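Local coordinates for 231aa long hypothetical protein-L-isoaspartate O-methyltransferase (Sulfolobus tokodaii, PDB 1VBF) that probably methylates L-isoaspartyl residues of damaged proteins with S-adenosyl-L-methionine, a first step in their repair or degradation, at residues W141-T146 and F193-G198; T146-P151 and M161-G166; V170-K175 and L185-E190. All blocks are in the same frame, centred on the assembly; numbering follows the deposited sequence.

Contact 1 (W141-T146 and F193-G198)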
ATOM      1  N   TRP B 141      30.100  -1.671   5.349  1.00 23.13           N
ATOM      2  CA  TRP B 141      29.219  -0.745   6.051  1.00 23.86           C
ATOM      3  C   TRP B 141      28.093  -0.213   5.194  1.00 24.40           C
ATOM      4  O   TRP B 141      27.675   0.941   5.321  1.00 25.88           O
ATOM      5  CB  TRP B 141      30.007   0.442   6.627  1.00 25.74           C
ATOM      6  CG  TRP B 141      31.047   0.059   7.647  1.00 29.18           C
ATOM      7  CD1 TRP B 141      32.388  -0.003   7.448  1.00 29.48           C
ATOM      8  CD2 TRP B 141      30.822  -0.399   8.998  1.00 31.62           C
ATOM      9  NE1 TRP B 141      33.019  -0.477   8.568  1.00 31.14           N
ATOM     10  CE2 TRP B 141      32.093  -0.728   9.534  1.00 31.26           C
ATOM     11  CE3 TRP B 141      29.680  -0.567   9.795  1.00 32.45           C
ATOM     12  CZ2 TRP B 141      32.256  -1.217  10.844  1.00 30.72           C
ATOM     13  CZ3 TRP B 141      29.850  -1.063  11.112  1.00 33.60           C
ATOM     14  CH2 TRP B 141      31.129  -1.378  11.612  1.00 32.66           C
ATOM     15  N   ALA B 142      27.620  -1.051   4.293  1.00 24.93           N
ATOM     16  CA  ALA B 142      26.505  -0.686   3.428  1.00 26.25           C
ATOM     17  C   ALA B 142      25.896  -1.979   2.883  1.00 26.66           C
ATOM     18  O   ALA B 142      26.582  -2.991   2.714  1.00 27.98           O
ATOM     19  CB  ALA B 142      26.970   0.229   2.309  1.00 24.62           C
ATOM     20  N   THR B 143      24.599  -1.954   2.634  1.00 27.31           N
ATOM     21  CA  THR B 143      23.918  -3.147   2.159  1.00 27.52           C
ATOM     22  C   THR B 143      24.200  -3.453   0.679  1.00 28.64           C
ATOM     23  O   THR B 143      24.428  -2.545  -0.137  1.00 28.38           O
ATOM     24  CB  THR B 143      22.373  -3.036   2.441  1.00 26.03           C
ATOM     25  OG1 THR B 143      21.734  -4.239   2.038  1.00 28.47           O
ATOM     26  CG2 THR B 143      21.736  -1.873   1.683  1.00 22.17           C
ATOM     27  N   ALA B 144      24.206  -4.744   0.352  1.00 28.86           N
ATOM     28  CA  ALA B 144      24.437  -5.209  -1.018  1.00 29.66           C
ATOM     29  C   ALA B 144      23.252  -6.041  -1.543  1.00 30.97           C
ATOM     30  O   ALA B 144      22.460  -6.576  -0.767  1.00 32.02           O
ATOM     31  CB  ALA B 144      25.704  -6.029  -1.079  1.00 28.04           C
ATOM     32  N   PRO B 145      23.116  -6.160  -2.871  1.00 30.66           N
ATOM     33  CA  PRO B 145      21.995  -6.948  -3.389  1.00 30.09           C
ATOM     34  C   PRO B 145      22.141  -8.421  -3.017  1.00 30.58           C
ATOM     35  O   PRO B 145      21.159  -9.126  -2.847  1.00 29.78           O
ATOM     36  CB  PRO B 145      22.084  -6.719  -4.893  1.00 31.28           C
ATOM     37  CG  PRO B 145      22.835  -5.387  -5.013  1.00 31.01           C
ATOM     38  CD  PRO B 145      23.875  -5.519  -3.958  1.00 29.51           C
ATOM     39  N   THR B 146      23.382  -8.879  -2.891  1.00 31.87           N
ATOM     40  CA  THR B 146      23.662 -10.267  -2.526  1.00 33.38           C
ATOM     41  C   THR B 146      25.006 -10.258  -1.840  1.00 35.09           C
ATOM     42  O   THR B 146      25.578  -9.201  -1.578  1.00 37.56           O
ATOM     43  CB  THR B 146      23.891 -11.200  -3.744  1.00 32.59           C
ATOM     44  OG1 THR B 146      23.201 -10.707  -4.885  1.00 36.83           O
ATOM     45  CG2 THR B 146      23.405 -12.579  -3.448  1.00 30.17           C
ATOM     46  N   PHE B 193      20.865  -0.125   6.428  1.00 40.49           N
ATOM     47  CA  PHE B 193      22.020   0.556   5.874  1.00 38.54           C
ATOM     48  C   PHE B 193      21.681   1.167   4.536  1.00 36.68           C
ATOM     49  O   PHE B 193      20.690   0.794   3.924  1.00 37.52           O
ATOM     50  CB  PHE B 193      23.183  -0.413   5.674  1.00 39.00           C
ATOM     51  CG  PHE B 193      23.869  -0.814   6.938  1.00 40.75           C
ATOM     52  CD1 PHE B 193      23.262  -1.690   7.824  1.00 40.93           C
ATOM     53  CD2 PHE B 193      25.138  -0.325   7.244  1.00 42.11           C
ATOM     54  CE1 PHE B 193      23.905  -2.083   8.994  1.00 41.90           C
ATOM     55  CE2 PHE B 193      25.792  -0.715   8.426  1.00 41.89           C
ATOM     56  CZ  PHE B 193      25.171  -1.593   9.296  1.00 41.39           C
ATOM     57  N   GLY B 194      22.517   2.109   4.101  1.00 34.75           N
ATOM     58  CA  GLY B 194      22.357   2.752   2.811  1.00 31.40           C
ATOM     59  C   GLY B 194      22.903   1.762   1.799  1.00 31.50           C
ATOM     60  O   GLY B 194      23.621   0.820   2.156  1.00 31.60           O
ATOM     61  N   ARG B 195      22.568   1.958   0.534  1.00 30.69           N
ATOM     62  CA  ARG B 195      22.997   1.049  -0.509  1.00 28.45           C
ATOM     63  C   ARG B 195      24.431   1.235  -0.949  1.00 28.07           C
ATOM     64  O   ARG B 195      24.901   2.363  -1.104  1.00 27.98           O
ATOM     65  CB  ARG B 195      22.089   1.210  -1.716  1.00 29.77           C
ATOM     66  CG  ARG B 195      20.714   0.640  -1.523  1.00 30.71           C
ATOM     67  CD  ARG B 195      19.934   0.779  -2.787  1.00 31.85           C
ATOM     68  NE  ARG B 195      18.856  -0.195  -2.835  1.00 33.27           N
ATOM     69  CZ  ARG B 195      18.130  -0.436  -3.919  1.00 31.81           C
ATOM     70  NH1 ARG B 195      18.372   0.234  -5.034  1.00 29.94           N
ATOM     71  NH2 ARG B 195      17.175  -1.355  -3.883  1.00 31.37           N
ATOM     72  N   ILE B 196      25.122   0.118  -1.164  1.00 26.25           N
ATOM     73  CA  ILE B 196      26.498   0.143  -1.631  1.00 23.51           C
ATOM     74  C   ILE B 196      26.452   0.414  -3.129  1.00 23.67           C
ATOM     75  O   ILE B 196      25.536  -0.022  -3.815  1.00 23.64           O
ATOM     76  CB  ILE B 196      27.162  -1.187  -1.388  1.00 22.13           C
ATOM     77  CG1 ILE B 196      28.676  -1.079  -1.584  1.00 22.70           C
ATOM     78  CG2 ILE B 196      26.578  -2.191  -2.307  1.00 21.70           C
ATOM     79  CD1 ILE B 196      29.450  -2.303  -1.097  1.00 19.39           C
ATOM     80  N   GLY B 197      27.426   1.151  -3.638  1.00 24.72           N
ATOM     81  CA  GLY B 197      27.437   1.458  -5.051  1.00 26.44           C
ATOM     82  C   GLY B 197      28.554   0.719  -5.745  1.00 28.61           C
ATOM     83  O   GLY B 197      29.464   0.231  -5.088  1.00 30.72           O
ATOM     84  N   GLY B 198      28.493   0.606  -7.064  1.00 30.14           N
ATOM     85  CA  GLY B 198      29.562  -0.090  -7.740  1.00 31.27           C
ATOM     86  C   GLY B 198      29.097  -1.214  -8.633  1.00 33.34           C
ATOM     87  O   GLY B 198      27.910  -1.538  -8.684  1.00 32.23           O
TER
HETATM   88  O   HOH W   1      25.226   2.878   5.371  1.00 53.89           O

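Contact 2 (T146-P151 and M161-G166)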
ATOM      1  N   THR B 146      23.382  -8.879  -2.891  1.00 31.87           N
ATOM      2  CA  THR B 146      23.662 -10.267  -2.526  1.00 33.38           C
ATOM      3  C   THR B 146      25.006 -10.258  -1.840  1.00 35.09           C
ATOM      4  O   THR B 146      25.578  -9.201  -1.578  1.00 37.56           O
ATOM      5  CB  THR B 146      23.891 -11.200  -3.744  1.00 32.59           C
ATOM      6  OG1 THR B 146      23.201 -10.707  -4.885  1.00 36.83           O
ATOM      7  CG2 THR B 146      23.405 -12.579  -3.448  1.00 30.17           C
ATOM      8  N   LEU B 147      25.511 -11.463  -1.597  1.00 34.82           N
ATOM      9  CA  LEU B 147      26.807 -11.676  -0.997  1.00 33.89           C
ATOM     10  C   LEU B 147      27.834 -11.048  -1.943  1.00 33.32           C
ATOM     11  O   LEU B 147      27.848 -11.337  -3.137  1.00 32.38           O
ATOM     12  CB  LEU B 147      27.055 -13.174  -0.896  1.00 35.60           C
ATOM     13  CG  LEU B 147      27.881 -13.741   0.252  1.00 37.24           C
ATOM     14  CD1 LEU B 147      28.466 -15.081  -0.201  1.00 38.50           C
ATOM     15  CD2 LEU B 147      28.992 -12.795   0.626  1.00 39.86           C
ATOM     16  N   LEU B 148      28.678 -10.172  -1.413  1.00 33.48           N
ATOM     17  CA  LEU B 148      29.695  -9.535  -2.224  1.00 33.81           C
ATOM     18  C   LEU B 148      30.741 -10.577  -2.570  1.00 35.64           C
ATOM     19  O   LEU B 148      31.461 -11.078  -1.722  1.00 35.28           O
ATOM     20  CB  LEU B 148      30.316  -8.366  -1.477  1.00 32.71           C
ATOM     21  CG  LEU B 148      29.358  -7.195  -1.334  1.00 30.83           C
ATOM     22  CD1 LEU B 148      29.905  -6.214  -0.332  1.00 30.54           C
ATOM     23  CD2 LEU B 148      29.164  -6.548  -2.672  1.00 28.71           C
ATOM     24  N   CYS B 149      30.796 -10.885  -3.849  1.00 38.17           N
ATOM     25  CA  CYS B 149      31.677 -11.868  -4.431  1.00 40.73           C
ATOM     26  C   CYS B 149      33.190 -11.618  -4.345  1.00 39.11           C
ATOM     27  O   CYS B 149      33.934 -12.508  -3.950  1.00 39.22           O
ATOM     28  CB  CYS B 149      31.209 -12.010  -5.860  1.00 47.15           C
ATOM     29  SG  CYS B 149      32.139 -12.938  -7.111  1.00 59.02           S
ATOM     30  N   LYS B 150      33.659 -10.433  -4.712  1.00 36.98           N
ATOM     31  CA  LYS B 150      35.095 -10.167  -4.642  1.00 36.54           C
ATOM     32  C   LYS B 150      35.627 -10.279  -3.204  1.00 37.01           C
ATOM     33  O   LYS B 150      36.593 -10.999  -2.945  1.00 36.62           O
ATOM     34  CB  LYS B 150      35.426  -8.782  -5.214  1.00 34.55           C
ATOM     35  CG  LYS B 150      35.135  -8.647  -6.671  1.00 31.69           C
ATOM     36  CD  LYS B 150      35.828  -9.731  -7.463  1.00 33.51           C
ATOM     37  CE  LYS B 150      35.588  -9.537  -8.947  1.00 34.96           C
ATOM     38  NZ  LYS B 150      36.347 -10.487  -9.801  1.00 36.64           N
ATOM     39  N   PRO B 151      35.010  -9.555  -2.251  1.00 36.84           N
ATOM     40  CA  PRO B 151      35.485  -9.647  -0.863  1.00 36.83           C
ATOM     41  C   PRO B 151      35.515 -11.115  -0.433  1.00 37.63           C
ATOM     42  O   PRO B 151      36.527 -11.613   0.053  1.00 37.62           O
ATOM     43  CB  PRO B 151      34.442  -8.855  -0.092  1.00 36.77           C
ATOM     44  CG  PRO B 151      34.001  -7.823  -1.095  1.00 37.63           C
ATOM     45  CD  PRO B 151      33.879  -8.621  -2.366  1.00 35.38           C
HETATM   46  N   MSE B 161      33.349 -12.908   7.407  1.00 38.84           N
HETATM   47  CA  MSE B 161      32.892 -11.653   6.815  1.00 40.61           C
HETATM   48  C   MSE B 161      31.543 -11.240   7.387  1.00 38.54           C
HETATM   49  O   MSE B 161      30.674 -12.080   7.619  1.00 39.33           O
HETATM   50  CB  MSE B 161      32.771 -11.752   5.295  1.00 44.33           C
HETATM   51  CG  MSE B 161      32.215 -10.471   4.648  1.00 50.80           C
HETATM   52 SE   MSE B 161      32.093 -10.555   2.682  1.00 63.68          SE
HETATM   53  CE  MSE B 161      32.271  -8.690   2.311  1.00 58.58           C
ATOM     54  N   ILE B 162      31.380  -9.945   7.630  1.00 34.88           N
ATOM     55  CA  ILE B 162      30.128  -9.416   8.131  1.00 31.79           C
ATOM     56  C   ILE B 162      29.640  -8.315   7.195  1.00 31.64           C
ATOM     57  O   ILE B 162      30.387  -7.386   6.892  1.00 32.34           O
ATOM     58  CB  ILE B 162      30.294  -8.881   9.578  1.00 31.24           C
ATOM     59  CG1 ILE B 162      30.423 -10.072  10.527  1.00 32.04           C
ATOM     60  CG2 ILE B 162      29.094  -7.991  10.004  1.00 28.61           C
ATOM     61  CD1 ILE B 162      30.552  -9.718  11.980  1.00 30.69           C
ATOM     62  N   LEU B 163      28.404  -8.439   6.707  1.00 29.52           N
ATOM     63  CA  LEU B 163      27.814  -7.426   5.831  1.00 30.56           C
ATOM     64  C   LEU B 163      26.314  -7.485   5.820  1.00 32.21           C
ATOM     65  O   LEU B 163      25.741  -8.530   6.110  1.00 34.91           O
ATOM     66  CB  LEU B 163      28.260  -7.576   4.378  1.00 28.85           C
ATOM     67  CG  LEU B 163      28.230  -8.903   3.595  1.00 29.66           C
ATOM     68  CD1 LEU B 163      27.336  -9.963   4.196  1.00 29.79           C
ATOM     69  CD2 LEU B 163      27.809  -8.585   2.186  1.00 30.27           C
ATOM     70  N   PRO B 164      25.651  -6.365   5.481  1.00 33.01           N
ATOM     71  CA  PRO B 164      24.188  -6.290   5.411  1.00 33.57           C
ATOM     72  C   PRO B 164      23.778  -6.664   3.977  1.00 35.49           C
ATOM     73  O   PRO B 164      24.274  -6.078   3.006  1.00 36.69           O
ATOM     74  CB  PRO B 164      23.879  -4.819   5.690  1.00 31.96           C
ATOM     75  CG  PRO B 164      25.216  -4.196   6.037  1.00 33.26           C
ATOM     76  CD  PRO B 164      26.235  -5.023   5.344  1.00 32.33           C
ATOM     77  N   ILE B 165      22.902  -7.650   3.837  1.00 36.14           N
ATOM     78  CA  ILE B 165      22.432  -8.040   2.515  1.00 36.70           C
ATOM     79  C   ILE B 165      20.941  -7.762   2.366  1.00 36.95           C
ATOM     80  O   ILE B 165      20.132  -8.140   3.213  1.00 39.21           O
ATOM     81  CB  ILE B 165      22.652  -9.547   2.227  1.00 36.28           C
ATOM     82  CG1 ILE B 165      24.141  -9.883   2.262  1.00 32.88           C
ATOM     83  CG2 ILE B 165      22.054  -9.907   0.852  1.00 35.62           C
ATOM     84  CD1 ILE B 165      24.398 -11.331   2.013  1.00 29.07           C
ATOM     85  N   GLY B 166      20.572  -7.099   1.284  1.00 36.77           N
ATOM     86  CA  GLY B 166      19.172  -6.841   1.075  1.00 36.56           C
ATOM     87  C   GLY B 166      18.843  -5.690   0.165  1.00 37.49           C
ATOM     88  O   GLY B 166      19.529  -4.673   0.147  1.00 37.35           O
TER

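Contact 3 (V170-K175 and L185-E190)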
ATOM      1  N   VAL B 170      15.088  -2.168   4.499  1.00 38.30           N
ATOM      2  CA  VAL B 170      15.427  -2.830   5.764  1.00 37.12           C
ATOM      3  C   VAL B 170      16.116  -4.121   5.363  1.00 36.56           C
ATOM      4  O   VAL B 170      15.520  -4.933   4.684  1.00 39.54           O
ATOM      5  CB  VAL B 170      14.192  -3.174   6.605  1.00 36.07           C
ATOM      6  CG1 VAL B 170      14.600  -3.994   7.824  1.00 36.99           C
ATOM      7  CG2 VAL B 170      13.538  -1.916   7.070  1.00 36.48           C
ATOM      8  N   GLN B 171      17.358  -4.326   5.780  1.00 35.06           N
ATOM      9  CA  GLN B 171      18.091  -5.515   5.372  1.00 32.81           C
ATOM     10  C   GLN B 171      18.412  -6.442   6.517  1.00 33.34           C
ATOM     11  O   GLN B 171      17.856  -6.318   7.594  1.00 34.02           O
ATOM     12  CB  GLN B 171      19.389  -5.101   4.682  1.00 30.74           C
ATOM     13  CG  GLN B 171      19.226  -4.030   3.614  1.00 28.66           C
ATOM     14  CD  GLN B 171      19.204  -2.631   4.182  1.00 29.10           C
ATOM     15  OE1 GLN B 171      19.949  -2.314   5.094  1.00 29.26           O
ATOM     16  NE2 GLN B 171      18.361  -1.779   3.630  1.00 31.41           N
ATOM     17  N   LYS B 172      19.320  -7.376   6.283  1.00 34.54           N
ATOM     18  CA  LYS B 172      19.723  -8.308   7.322  1.00 37.18           C
ATOM     19  C   LYS B 172      21.239  -8.296   7.446  1.00 37.44           C
ATOM     20  O   LYS B 172      21.947  -8.209   6.450  1.00 37.12           O
ATOM     21  CB  LYS B 172      19.262  -9.724   6.990  1.00 40.21           C
ATOM     22  CG  LYS B 172      17.768  -9.979   7.131  1.00 45.35           C
ATOM     23  CD  LYS B 172      17.341 -10.987   6.078  1.00 51.66           C
ATOM     24  CE  LYS B 172      17.726 -10.448   4.670  1.00 55.30           C
ATOM     25  NZ  LYS B 172      17.617 -11.446   3.562  1.00 57.17           N
ATOM     26  N   LEU B 173      21.725  -8.389   8.683  1.00 37.06           N
ATOM     27  CA  LEU B 173      23.151  -8.394   8.978  1.00 35.67           C
ATOM     28  C   LEU B 173      23.619  -9.849   8.921  1.00 36.24           C
ATOM     29  O   LEU B 173      23.070 -10.716   9.599  1.00 37.25           O
ATOM     30  CB  LEU B 173      23.369  -7.781  10.374  1.00 35.19           C
ATOM     31  CG  LEU B 173      24.654  -7.033  10.787  1.00 33.50           C
ATOM     32  CD1 LEU B 173      25.461  -7.897  11.716  1.00 33.23           C
ATOM     33  CD2 LEU B 173      25.452  -6.640   9.565  1.00 30.84           C
ATOM     34  N   TYR B 174      24.621 -10.136   8.107  1.00 35.55           N
ATOM     35  CA  TYR B 174      25.084 -11.510   8.023  1.00 37.36           C
ATOM     36  C   TYR B 174      26.533 -11.737   8.412  1.00 37.66           C
ATOM     37  O   TYR B 174      27.418 -10.964   8.042  1.00 38.03           O
ATOM     38  CB  TYR B 174      24.926 -12.063   6.614  1.00 40.00           C
ATOM     39  CG  TYR B 174      23.535 -12.397   6.197  1.00 42.00           C
ATOM     40  CD1 TYR B 174      22.708 -11.436   5.621  1.00 42.53           C
ATOM     41  CD2 TYR B 174      23.050 -13.691   6.353  1.00 45.18           C
ATOM     42  CE1 TYR B 174      21.428 -11.759   5.210  1.00 44.76           C
ATOM     43  CE2 TYR B 174      21.763 -14.030   5.945  1.00 46.24           C
ATOM     44  CZ  TYR B 174      20.962 -13.060   5.376  1.00 46.29           C
ATOM     45  OH  TYR B 174      19.693 -13.396   4.983  1.00 48.98           O
ATOM     46  N   LYS B 175      26.764 -12.818   9.148  1.00 36.26           N
ATOM     47  CA  LYS B 175      28.109 -13.199   9.541  1.00 36.73           C
ATOM     48  C   LYS B 175      28.440 -14.428   8.676  1.00 36.49           C
ATOM     49  O   LYS B 175      27.860 -15.509   8.829  1.00 34.84           O
ATOM     50  CB  LYS B 175      28.159 -13.540  11.033  1.00 37.63           C
ATOM     51  CG  LYS B 175      29.544 -13.922  11.524  1.00 38.64           C
ATOM     52  CD  LYS B 175      29.525 -14.225  13.003  1.00 39.53           C
ATOM     53  CE  LYS B 175      30.881 -14.681  13.479  1.00 39.05           C
ATOM     54  NZ  LYS B 175      30.938 -14.631  14.954  1.00 42.12           N
ATOM     55  N   LEU B 185      26.035 -18.994   6.806  1.00 43.22           N
ATOM     56  CA  LEU B 185      25.550 -17.634   6.967  1.00 43.09           C
ATOM     57  C   LEU B 185      24.646 -17.568   8.167  1.00 42.91           C
ATOM     58  O   LEU B 185      23.672 -18.309   8.264  1.00 43.79           O
ATOM     59  CB  LEU B 185      24.774 -17.163   5.739  1.00 43.81           C
ATOM     60  CG  LEU B 185      25.358 -17.422   4.354  1.00 45.78           C
ATOM     61  CD1 LEU B 185      24.774 -16.424   3.381  1.00 47.04           C
ATOM     62  CD2 LEU B 185      26.852 -17.273   4.374  1.00 48.22           C
ATOM     63  N   GLU B 186      24.969 -16.666   9.081  1.00 42.26           N
ATOM     64  CA  GLU B 186      24.196 -16.504  10.284  1.00 40.45           C
ATOM     65  C   GLU B 186      23.577 -15.139  10.309  1.00 38.95           C
ATOM     66  O   GLU B 186      24.265 -14.138  10.309  1.00 41.21           O
ATOM     67  CB  GLU B 186      25.099 -16.705  11.490  1.00 42.00           C
ATOM     68  CG  GLU B 186      24.525 -16.249  12.797  1.00 47.07           C
ATOM     69  CD  GLU B 186      25.522 -16.414  13.939  1.00 51.95           C
ATOM     70  OE1 GLU B 186      26.743 -16.505  13.665  1.00 52.78           O
ATOM     71  OE2 GLU B 186      25.090 -16.437  15.112  1.00 54.85           O
ATOM     72  N   ASN B 187      22.257 -15.107  10.301  1.00 39.21           N
ATOM     73  CA  ASN B 187      21.511 -13.863  10.358  1.00 38.39           C
ATOM     74  C   ASN B 187      21.677 -13.298  11.754  1.00 37.12           C
ATOM     75  O   ASN B 187      21.301 -13.925  12.735  1.00 35.93           O
ATOM     76  CB  ASN B 187      20.032 -14.126  10.110  1.00 39.42           C
ATOM     77  CG  ASN B 187      19.234 -12.858  10.000  1.00 41.13           C
ATOM     78  OD1 ASN B 187      19.547 -11.856  10.638  1.00 42.27           O
ATOM     79  ND2 ASN B 187      18.180 -12.894   9.194  1.00 44.87           N
ATOM     80  N   LEU B 188      22.247 -12.109  11.840  1.00 37.31           N
ATOM     81  CA  LEU B 188      22.453 -11.466  13.130  1.00 37.12           C
ATOM     82  C   LEU B 188      21.365 -10.448  13.416  1.00 36.61           C
ATOM     83  O   LEU B 188      21.429  -9.747  14.412  1.00 38.41           O
ATOM     84  CB  LEU B 188      23.820 -10.778  13.174  1.00 36.83           C
ATOM     85  CG  LEU B 188      25.014 -11.700  12.917  1.00 37.44           C
ATOM     86  CD1 LEU B 188      26.296 -10.893  12.948  1.00 35.45           C
ATOM     87  CD2 LEU B 188      25.031 -12.823  13.952  1.00 35.34           C
ATOM     88  N   GLY B 189      20.374 -10.342  12.543  1.00 35.88           N
ATOM     89  CA  GLY B 189      19.315  -9.389  12.797  1.00 37.41           C
ATOM     90  C   GLY B 189      18.963  -8.433  11.687  1.00 38.42           C
ATOM     91  O   GLY B 189      19.595  -8.409  10.640  1.00 39.70           O
ATOM     92  N   GLU B 190      17.933  -7.635  11.924  1.00 39.66           N
ATOM     93  CA  GLU B 190      17.472  -6.667  10.946  1.00 41.68           C
ATOM     94  C   GLU B 190      18.231  -5.373  11.142  1.00 40.31           C
ATOM     95  O   GLU B 190      18.459  -4.961  12.271  1.00 40.80           O
ATOM     96  CB  GLU B 190      15.978  -6.397  11.123  1.00 45.51           C
ATOM     97  CG  GLU B 190      15.039  -7.431  10.528  1.00 51.89           C
ATOM     98  CD  GLU B 190      13.564  -7.078  10.785  1.00 57.11           C
ATOM     99  OE1 GLU B 190      13.159  -5.905  10.557  1.00 59.55           O
ATOM    100  OE2 GLU B 190      12.805  -7.978  11.211  1.00 57.03           O
TER
HETATM  101  O   HOH W   2      28.462 -16.141  15.660  1.00 34.03           O

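Contact 1 (W141-T146 and F193-G198)
The methyl of A142 and the branched side chain of I196 form the apolar centre where two loops cross, with A142 CB 4.0 Å from I196 CB. I196 carries CG1 anti to its backbone N (chi1 -167°), which places CG2 on the side of A144, 4.1 Å from A144 CB. I196 also meets T126. At the other end W141 and F193 lie side by side and point the same way, both with CG anti to the carbonyl carbon. Their rings meet at the rim of the indole, W141 CE3 to F193 CE2 4.1 Å, with the phenyl carbon near the indole plane. The indole itself is stacked with Y84, while M62 of helix 56-65 touches both W141 and F193. The edge of the F193 ring also faces a backbone carbonyl, with CD2 3.4 Å from W141 O.

Outward from these carbons, T143 and R195 form a single backbone bridge flanked by two hydrogen bonds. T143 N donates to G194 O at 3.0 Å, nearly along the C=O axis, and I196 N donates to T143 O at 2.9 Å, in the carbonyl plane. T143 turns OG1 anti to its backbone N (chi1 -177°), where it bonds G166 O, and leaves CG2 against the other loop, 3.3 Å from G194 O. At the outer edge one water accepts from G194 N and donates to W141 O, 3.1 Å from each. R195 starts out away from the other loop; its chain, extended from CG to NE, bonds D204 O through NH1 and makes cation-pi contacts with F202 and Y206. Two direct main-chain bonds and one water bridge, with apolar packing beside them, thus join the loops after strands 135-140 and 184-191, while T143 and R195 use their polar ends outside.

Contact 2 (T146-P151 and M161-G166)
M161, a selenomethionine, runs extended from strand 159-165 with CG anti to its backbone N (chi1 177°), and its tip touches the first turn of helix 149-154. The methyl CE meets the ring of P151 obliquely, 3.2 Å from CB, and also nears L148 CB, while SE is 4.3 Å from L147 CD2. Two residues along the strand, L163 crosses L148 obliquely, its CD2 4.0 Å from both L148 CD1 and L148 N. I165 then lies against backbone: CG2 is 3.8 Å from T146 CA, and CD1 is 3.8 Å from L147 N. M161, L163 and I165 thus share one face of the beta strand by alternation, packed on apolar side chains and on the backbone of 146-148.

Around this layer, V140 of the adjoining strand 135-140 packs on M161, L163 and L148. L148, at the N-cap position of helix 149-154, thus packs on the strand just as the helix begins. C149, just beyond, forms a disulfide with C149 of a neighbouring subunit, and I165 and T146 pack on Y203 of that subunit. The contact thereby seats the link and helix after strand 135-140 against strand 159-165, which lies between strands 135-140 and 171-177.

Contact 3 (V170-K175 and L185-E190)
L173 and L188 cross obliquely on one face of a beta hairpin, with L173 CD1 3.3 Å from L188 CD1. L188 CD1 also lies over K175 CB. On the other face K172 and N187 meet at about a right angle, the bent lysine chain passing the amide with CG 3.6 Å from N187 ND2. Y174 shares that face and crosses L185 obliquely, its ring carbon CD2 3.9 Å from L185 CB; its hydroxyl takes a hydrogen bond from K172 NZ. K175 and E186 run alongside each other, both extended, and a water joins them, accepting from K175 NZ and donating to E186 OE1. K175 NZ also bonds E65 O.

The backbone register explains these orientations. K175 and E186 form an antiparallel hydrogen-bonded pair with two N-H to O bonds, but L173 faces two residues: its N donates to G189 O (2.9 Å), and its O takes an almost straight bond from L188 N (2.8 Å, 176°). This is a beta bulge, and the extra residue turns L188 toward the L173 side. N187 OD1 accepts from G189 N at 2.6 Å, an Asx turn that ties down the bulge, while G189 adopts backbone angles suited to glycine.

Strand 184-191 is the outermost strand of the chain's mixed sheet here. Strand 171-177 separates it from strand 159-165, while L173 and L188 reach helix 56-65.

Along the chain contact 1 closes a loop in which contacts 2 and 3 follow in series. Their centres lie about 8 Å (1 to 2), 10 Å (2 to 3) and 13 Å (1 to 3) apart. Contacts 2 and 3 share the mixed sheet through neighbouring strands 159-165 and 171-177, joined by L163 O with Y174 N and I165 N with K172 O. Contact 1 sits by the ends of these strands: A144 O meets G166 N, and Q171 OE1 meets F193 N. T146 belongs to contacts 1 and 2. Together they tie one half of the Rossmann-like methyltransferase sheet to its flanking loops, and all three touch a neighbouring subunit.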